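Local atomic coordinates of putative ABC transporter subunit, substrate-binding component (Rhodopseudomonas palustris, PDB entry 4EVS), a protein that probably serves as the solute-binding component of an ABC transporter, binding 4-hydroxybenzoate and related aromatic acids for uptake. Residues A[318-321]-A[326-329]; A[19-24]-A[233-238]. All coordinates share one frame; numbering follows the deposited sequence.

Interaction 1: residues A[318-321]-A[326-329]; sequences MKWT and PVSI
Trp-320 and Val-327 each turn a group between their own backbone N and carbonyl carbon, the indole CG with chi1 at 74° and the methyl CG2 of Val-327, and these two groups meet on one face of the hairpin. CG2 lies over one face of the indole; its position, 3.4 Å from the centroid of the six-membered ring and 21° off the normal, fits a CH-pi contact, but the modelled closeness is doubtful and no tightness follows from it. Ile-329 comes to the same indole at its rim, CD1 lying 3.9 Å from Trp-320 CH2. The backbones explain the match: Trp-320 and Val-327 form an antiparallel hydrogen-bonded pair, with Trp-320 N to Val-327 O at 3.1 Å and Val-327 N to Trp-320 O at 3.0 Å, both N-H groups aimed nearly straight. A third bond, Ile-329 N to Met-318 O at 2.8 Å, extends the pairing to the residue before the strand. On the other face, at the non-hydrogen-bonded pair Lys-319 and Ser-328, Lys-319 CG lies 3.6 Å from Ser-328 CB before the extended lysine chain leads away. Trp-320 NE1 hydrogen-bonds Asp-290 OD1 of helix 283-302. With an alanine here, Asp-290 is likely to lose its indole partner and Val-327 CG2 the aromatic face it lies against. Strand 335-348 continues the hairpin, its Ile-336 touching both Trp-320 and Val-327, while helix 283-302 packs against the indole through Arg-293 and Leu-294.

Interaction 2: residues A[19-24]-A[233-238]; sequences ALFGQN and VVTEPD
Leu-20, near the N-terminal end of helix 19-36, reaches Pro-237 with a single methyl: CD2 lies 3.6 Å from both CB and CG of the proline ring, so it rests against the CB-CG side of that ring. With CG opposite the backbone N, the leucine's chi1 of 178° carries CD2 to the proline. Next in sequence, Phe-21 directs its ring end at Thr-235; CZ is 3.9 Å from OG1, which lies in the ring plane at the edge, and CE2 is 4.1 Å from the methyl CG2. Leu-20 CD2 also stands above one face of this ring, offset toward its rim. No hydrogen bond joins the two segments and they bury just 150 Å² together, a light contact across the cleft between the two lobes of a periplasmic binding protein. From the Thr-235 side chain to the bound 4-hydroxybenzoate is about 6 Å, and Phe-21 touches the pocket residues Tyr-80, Ala-204 and Met-283; neither Phe-21 nor Thr-235 lines the pocket itself, which makes them second-shell. Further along, Asn-24 sends ND2 back to Leu-20 O at 2.9 Å, 40° out of the carbonyl plane, while its backbone N reaches the same oxygen from the opposite face. That carbonyl is thus gripped twice. The Asn-24 amide is further held by Thr-282 N at OD1 and Asp-280 O at ND2, and Glu-236 OE1, beside Pro-237, hydrogen-bonds Thr-282 OG1.

Overall arrangement
From the N terminus the chain first lays down strand 5-12 and then helix 19-36, whose N-terminal part is one half of interaction 2. Its partner, the loop after strand 226-230, arrives 209 residues later, so this contact closes a very long loop and links helix 19-36 of one lobe to that loop of the other, beside the ligand pocket. Interaction 1 opens only after that closure, and the two lie in series, neither nested nor crossed. Interaction 1 closes a beta hairpin of strands 319-322 and 325-330, the latter paired on to 335-348. The centres of the two interactions are 24 Å apart and their nearest atoms about 15 Å; helix 283-302 touches both, through Met-283 near interaction 2 and Leu-294 near interaction 1.

Interaction 1: residues A[318-321]-A[326-329]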
loop_
_atom_site.group_PDB
_atom_site.type_symbol
_atom_site.label_atom_id
_atom_site.label_comp_id
_atom_site.label_asym_id
_atom_site.label_seq_id
_atom_site.Cartn_x
_atom_site.Cartn_y
_atom_site.Cartn_z
HETATM N N MSE A 318 6.190 -7.914 17.012
HETATM C CA MSE A 318 4.807 -8.147 17.441
HETATM C C MSE A 318 4.001 -8.945 16.400
HETATM O O MSE A 318 4.218 -8.841 15.190
HETATM C CB MSE A 318 4.117 -6.825 17.704
HETATM C CG MSE A 318 2.814 -6.902 18.439
HETATM SE SE MSE A 318 2.295 -5.070 18.918
HETATM C CE MSE A 318 3.230 -4.160 17.517
ATOM N N LYS A 319 3.097 -9.766 16.906
ATOM C CA LYS A 319 2.155 -10.547 16.123
ATOM C C LYS A 319 0.742 -10.201 16.584
ATOM O O LYS A 319 0.483 -10.069 17.798
ATOM C CB LYS A 319 2.372 -12.045 16.322
ATOM C CG LYS A 319 3.755 -12.525 15.990
ATOM C CD LYS A 319 3.920 -14.059 15.973
ATOM C CE LYS A 319 5.264 -14.423 15.269
ATOM N NZ LYS A 319 5.360 -15.811 14.662
ATOM N N TRP A 320 -0.186 -10.099 15.640
ATOM C CA TRP A 320 -1.575 -9.796 15.948
ATOM C C TRP A 320 -2.473 -10.180 14.765
ATOM O O TRP A 320 -1.998 -10.636 13.708
ATOM C CB TRP A 320 -1.731 -8.299 16.379
ATOM C CG TRP A 320 -1.633 -7.291 15.249
ATOM C CD1 TRP A 320 -2.663 -6.637 14.648
ATOM C CD2 TRP A 320 -0.430 -6.770 14.653
ATOM N NE1 TRP A 320 -2.192 -5.755 13.697
ATOM C CE2 TRP A 320 -0.821 -5.852 13.653
ATOM C CE3 TRP A 320 0.933 -7.047 14.822
ATOM C CZ2 TRP A 320 0.096 -5.163 12.877
ATOM C CZ3 TRP A 320 1.864 -6.383 14.002
ATOM C CH2 TRP A 320 1.427 -5.434 13.050
ATOM N N THR A 321 -3.773 -10.004 14.915
ATOM C CA THR A 321 -4.705 -10.235 13.837
ATOM C C THR A 321 -5.226 -8.890 13.359
ATOM O O THR A 321 -5.862 -8.151 14.091
ATOM C CB THR A 321 -5.859 -11.145 14.280
ATOM O OG1 THR A 321 -5.302 -12.385 14.762
ATOM C CG2 THR A 321 -6.789 -11.428 13.069
ATOM N N PRO A 326 -3.947 -12.508 9.549
ATOM C CA PRO A 326 -2.883 -12.593 10.555
ATOM C C PRO A 326 -1.627 -11.840 10.030
ATOM O O PRO A 326 -1.294 -11.926 8.863
ATOM C CB PRO A 326 -2.632 -14.089 10.677
ATOM C CG PRO A 326 -3.077 -14.652 9.355
ATOM C CD PRO A 326 -4.166 -13.780 8.840
ATOM N N VAL A 327 -0.993 -11.088 10.900
ATOM C CA VAL A 327 0.173 -10.312 10.573
ATOM C C VAL A 327 1.196 -10.369 11.682
ATOM O O VAL A 327 0.913 -10.712 12.846
ATOM C CB VAL A 327 -0.201 -8.849 10.252
ATOM C CG1 VAL A 327 -1.115 -8.808 9.021
ATOM C CG2 VAL A 327 -0.815 -8.138 11.472
ATOM N N SER A 328 2.400 -9.950 11.343
ATOM C CA SER A 328 3.439 -9.746 12.334
ATOM C C SER A 328 4.468 -8.776 11.781
ATOM O O SER A 328 4.508 -8.574 10.568
ATOM C CB SER A 328 4.098 -11.084 12.685
ATOM O OG SER A 328 4.750 -11.646 11.573
ATOM N N ILE A 329 5.292 -8.190 12.636
ATOM C CA ILE A 329 6.469 -7.434 12.157
ATOM C C ILE A 329 7.675 -8.372 12.149
ATOM O O ILE A 329 7.905 -9.088 13.126
ATOM C CB ILE A 329 6.760 -6.212 13.024
ATOM C CG1 ILE A 329 5.534 -5.285 13.068
ATOM C CG2 ILE A 329 7.973 -5.420 12.500
ATOM C CD1 ILE A 329 5.033 -4.802 11.689
#

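Interaction 2: residues A[19-24]-A[233-238]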
loop_
_atom_site.group_PDB
_atom_site.type_symbol
_atom_site.label_atom_id
_atom_site.label_comp_id
_atom_site.label_asym_id
_atom_site.label_seq_id
_atom_site.Cartn_x
_atom_site.Cartn_y
_atom_site.Cartn_z
ATOM N N ALA A 19 -6.481 12.302 -3.203
ATOM C CA ALA A 19 -7.142 12.645 -1.940
ATOM C C ALA A 19 -7.765 11.438 -1.224
ATOM O O ALA A 19 -7.803 11.393 0.011
ATOM C CB ALA A 19 -8.228 13.658 -2.189
ATOM N N LEU A 20 -8.269 10.478 -1.979
ATOM C CA LEU A 20 -8.939 9.362 -1.368
ATOM C C LEU A 20 -7.990 8.611 -0.429
ATOM O O LEU A 20 -8.393 8.106 0.633
ATOM C CB LEU A 20 -9.464 8.430 -2.437
ATOM C CG LEU A 20 -10.154 7.164 -1.999
ATOM C CD1 LEU A 20 -11.517 7.549 -1.454
ATOM C CD2 LEU A 20 -10.218 6.211 -3.212
ATOM N N PHE A 21 -6.727 8.544 -0.822
ATOM C CA PHE A 21 -5.759 7.730 -0.089
ATOM C C PHE A 21 -5.338 8.341 1.227
ATOM O O PHE A 21 -5.221 7.616 2.221
ATOM C CB PHE A 21 -4.609 7.330 -0.996
ATOM C CG PHE A 21 -5.105 6.603 -2.176
ATOM C CD1 PHE A 21 -5.330 7.244 -3.392
ATOM C CD2 PHE A 21 -5.500 5.284 -2.061
ATOM C CE1 PHE A 21 -5.882 6.556 -4.465
ATOM C CE2 PHE A 21 -6.042 4.621 -3.129
ATOM C CZ PHE A 21 -6.244 5.249 -4.318
ATOM N N GLY A 22 -5.226 9.668 1.302
ATOM C CA GLY A 22 -4.903 10.274 2.574
ATOM C C GLY A 22 -6.109 10.398 3.414
ATOM O O GLY A 22 -6.005 10.256 4.611
ATOM N N GLN A 23 -7.251 10.652 2.806
ATOM C CA GLN A 23 -8.475 10.640 3.567
ATOM C C GLN A 23 -8.712 9.277 4.197
ATOM O O GLN A 23 -9.186 9.172 5.327
ATOM C CB GLN A 23 -9.673 11.046 2.752
ATOM C CG GLN A 23 -9.696 12.517 2.389
ATOM C CD GLN A 23 -9.722 13.464 3.568
ATOM O OE1 GLN A 23 -10.339 13.182 4.619
ATOM N NE2 GLN A 23 -9.036 14.599 3.410
ATOM N N ASN A 24 -8.278 8.227 3.517
ATOM C CA ASN A 24 -8.392 6.884 4.100
ATOM C C ASN A 24 -7.478 6.711 5.322
ATOM O O ASN A 24 -7.774 5.901 6.188
ATOM C CB ASN A 24 -8.124 5.809 3.059
ATOM C CG ASN A 24 -9.407 5.193 2.478
ATOM O OD1 ASN A 24 -9.848 4.169 2.949
ATOM N ND2 ASN A 24 -10.020 5.850 1.467
ATOM N N VAL A 233 -3.706 -1.359 -8.581
ATOM C CA VAL A 233 -4.233 -1.056 -9.893
ATOM C C VAL A 233 -5.786 -1.150 -9.926
ATOM O O VAL A 233 -6.413 -0.669 -10.876
ATOM C CB VAL A 233 -3.536 -1.909 -10.966
ATOM C CG1 VAL A 233 -4.066 -1.611 -12.377
ATOM C CG2 VAL A 233 -2.023 -1.647 -10.909
ATOM N N VAL A 234 -6.393 -1.726 -8.879
ATOM C CA VAL A 234 -7.840 -2.014 -8.867
ATOM C C VAL A 234 -8.431 -1.721 -7.487
ATOM O O VAL A 234 -9.274 -2.453 -6.963
ATOM C CB VAL A 234 -8.127 -3.481 -9.287
ATOM C CG1 VAL A 234 -7.913 -3.676 -10.801
ATOM C CG2 VAL A 234 -7.323 -4.461 -8.465
ATOM N N THR A 235 -8.023 -0.593 -6.915
ATOM C CA THR A 235 -8.551 -0.222 -5.607
ATOM C C THR A 235 -10.091 -0.078 -5.670
ATOM O O THR A 235 -10.674 0.350 -6.686
ATOM C CB THR A 235 -7.894 1.018 -5.023
ATOM O OG1 THR A 235 -8.134 2.148 -5.862
ATOM C CG2 THR A 235 -6.415 0.813 -4.730
ATOM N N GLU A 236 -10.743 -0.460 -4.566
ATOM C CA GLU A 236 -12.209 -0.618 -4.581
ATOM C C GLU A 236 -12.988 0.608 -5.059
ATOM O O GLU A 236 -13.933 0.465 -5.823
ATOM C CB GLU A 236 -12.707 -1.081 -3.208
ATOM C CG GLU A 236 -12.416 -2.562 -2.909
ATOM C CD GLU A 236 -11.003 -2.933 -2.458
ATOM O OE1 GLU A 236 -10.126 -2.021 -2.316
ATOM O OE2 GLU A 236 -10.811 -4.170 -2.217
ATOM N N PRO A 237 -12.602 1.791 -4.613
ATOM C CA PRO A 237 -13.450 2.917 -5.004
ATOM C C PRO A 237 -13.387 3.246 -6.504
ATOM O O PRO A 237 -14.241 3.980 -6.983
ATOM C CB PRO A 237 -12.929 4.058 -4.160
ATOM C CG PRO A 237 -12.408 3.341 -2.905
ATOM C CD PRO A 237 -11.704 2.158 -3.505
ATOM N N ASP A 238 -12.381 2.726 -7.206
ATOM C CA ASP A 238 -12.337 2.927 -8.627
ATOM C C ASP A 238 -12.990 1.795 -9.364
ATOM O O ASP A 238 -13.157 1.870 -10.577
ATOM C CB ASP A 238 -10.928 3.169 -9.101
ATOM C CG ASP A 238 -10.592 4.651 -9.291
ATOM O OD1 ASP A 238 -11.524 5.529 -9.343
ATOM O OD2 ASP A 238 -9.365 4.936 -9.383
#